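Local structure of inhibitor from Tityus obscurus scorpion venom (TopI1) (Tityus, 6MRQ) at residues B[6-9]-B[10-13]. The protein probably inhibits a protein target as a small, disulfide-rich peptide of scorpion venom. Residues are numbered along the deposited sequence; the frame is centred on the assembly and turned at random.
Sequences KTYD and DCKD
Asp-10 folds its carboxylate back onto the backbone of Lys-6 and Thr-7, at the 3-10 turn that leads into helix 12-15 of this cystine-stabilised alpha/beta fold. The fold is recognised from helix 12-15 and the antiparallel strands 21-23 and 26-28, joined by the disulfides Cys-11–Cys-27 and Cys-15–Cys-29. Along the Asp-10 side chain, CB first packs against Thr-7 O at 3.2 Å. A chi1 of -62° points CG away from the residue's own carbonyl carbon, bringing it close to Thr-7 O and turning the carboxylate toward the preceding loop. At the tip, OD2 is gripped by two amides, while the nearest atom to OD1 across the two segments is Asp-9 C. Lys-6 N, 2.9 Å from Asp-10 OD2, meets its anti lone pair, whereas Thr-7 N, 3.1 Å from the same oxygen, comes from above the carboxylate plane along a nearly straight bond (167°). Asp-10 N in turn donates to Thr-7 O at 3.0 Å, which closes a ring of main-chain and side-chain bonds. The reciprocal bond of a capping box is lacking, because Thr-7 OG1 stays 3.9 Å from Asp-10 N. One residue on, Cys-11 N repeats the 3-10 pattern by bonding to Tyr-8 O at 2.8 Å. The Tyr-8 ring, whose OH is hydrogen-bonded to Arg-18 O, leans obliquely against the half-cystine: Cys-11 SG lies 4.7 Å from the ring centroid, and Tyr-8 CE1 touches Cys-11 CB at 3.7 Å.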
loop_
_atom_site.group_PDB
_atom_site.type_symbol
_atom_site.label_atom_id
_atom_site.label_comp_id
_atom_site.label_asym_id
_atom_site.label_seq_id
_atom_site.Cartn_x
_atom_site.Cartn_y
_atom_site.Cartn_z
ATOM N N LYS B 6 1.897 0.414 22.535
ATOM C CA LYS B 6 2.820 0.435 23.660
ATOM C C LYS B 6 3.395 -0.939 23.952
ATOM O O LYS B 6 4.545 -1.038 24.389
ATOM C CB LYS B 6 2.111 0.946 24.922
ATOM C CG LYS B 6 1.667 2.405 24.841
ATOM C CD LYS B 6 2.843 3.360 25.020
ATOM C CE LYS B 6 2.386 4.812 25.114
ATOM N NZ LYS B 6 1.912 5.348 23.809
ATOM N N THR B 7 2.608 -1.989 23.725
ATOM C CA THR B 7 3.057 -3.366 23.846
ATOM C C THR B 7 2.540 -4.126 22.631
ATOM O O THR B 7 1.639 -3.665 21.924
ATOM C CB THR B 7 2.518 -4.046 25.113
ATOM O OG1 THR B 7 1.112 -4.277 24.966
ATOM C CG2 THR B 7 2.781 -3.192 26.351
ATOM N N TYR B 8 3.108 -5.304 22.391
ATOM C CA TYR B 8 2.703 -6.047 21.202
ATOM C C TYR B 8 1.258 -6.527 21.287
ATOM O O TYR B 8 0.622 -6.716 20.244
ATOM C CB TYR B 8 3.673 -7.191 20.912
ATOM C CG TYR B 8 3.505 -7.764 19.522
ATOM C CD1 TYR B 8 3.620 -6.953 18.395
ATOM C CD2 TYR B 8 3.220 -9.110 19.330
ATOM C CE1 TYR B 8 3.454 -7.465 17.128
ATOM C CE2 TYR B 8 3.060 -9.633 18.067
ATOM C CZ TYR B 8 3.181 -8.803 16.970
ATOM O OH TYR B 8 3.023 -9.307 15.708
ATOM N N ASP B 9 0.707 -6.683 22.493
ATOM C CA ASP B 9 -0.708 -7.021 22.599
ATOM C C ASP B 9 -1.584 -5.975 21.917
ATOM O O ASP B 9 -2.674 -6.300 21.432
ATOM C CB ASP B 9 -1.124 -7.186 24.059
ATOM C CG ASP B 9 -2.571 -7.621 24.198
ATOM O OD1 ASP B 9 -2.871 -8.795 23.891
ATOM O OD2 ASP B 9 -3.406 -6.786 24.600
ATOM N N ASP B 10 -1.130 -4.715 21.866
ATOM C CA ASP B 10 -1.870 -3.681 21.151
ATOM C C ASP B 10 -1.903 -3.921 19.648
ATOM O O ASP B 10 -2.682 -3.264 18.946
ATOM C CB ASP B 10 -1.252 -2.302 21.402
ATOM C CG ASP B 10 -1.292 -1.895 22.859
ATOM O OD1 ASP B 10 -2.276 -2.232 23.550
ATOM O OD2 ASP B 10 -0.335 -1.237 23.315
ATOM N N CYS B 11 -1.075 -4.827 19.136
ATOM C CA CYS B 11 -0.982 -5.085 17.711
ATOM C C CYS B 11 -1.829 -6.262 17.262
ATOM O O CYS B 11 -1.819 -6.593 16.072
ATOM C CB CYS B 11 0.474 -5.358 17.334
ATOM S SG CYS B 11 1.560 -4.001 17.754
ATOM N N LYS B 12 -2.554 -6.904 18.180
ATOM C CA LYS B 12 -3.296 -8.110 17.835
ATOM C C LYS B 12 -4.294 -7.858 16.713
ATOM O O LYS B 12 -4.529 -8.746 15.884
ATOM C CB LYS B 12 -4.013 -8.641 19.079
ATOM C CG LYS B 12 -4.880 -9.864 18.822
ATOM C CD LYS B 12 -5.643 -10.283 20.073
ATOM C CE LYS B 12 -6.633 -11.397 19.768
ATOM N NZ LYS B 12 -6.759 -12.346 20.908
ATOM N N ASP B 13 -4.890 -6.664 16.669
ATOM C CA ASP B 13 -5.915 -6.372 15.675
ATOM C C ASP B 13 -5.348 -6.375 14.260
ATOM O O ASP B 13 -6.006 -6.848 13.325
ATOM C CB ASP B 13 -6.578 -5.029 15.998
ATOM C CG ASP B 13 -5.574 -3.868 16.122
ATOM O OD1 ASP B 13 -4.377 -4.092 16.444
ATOM O OD2 ASP B 13 -6.006 -2.709 15.910
#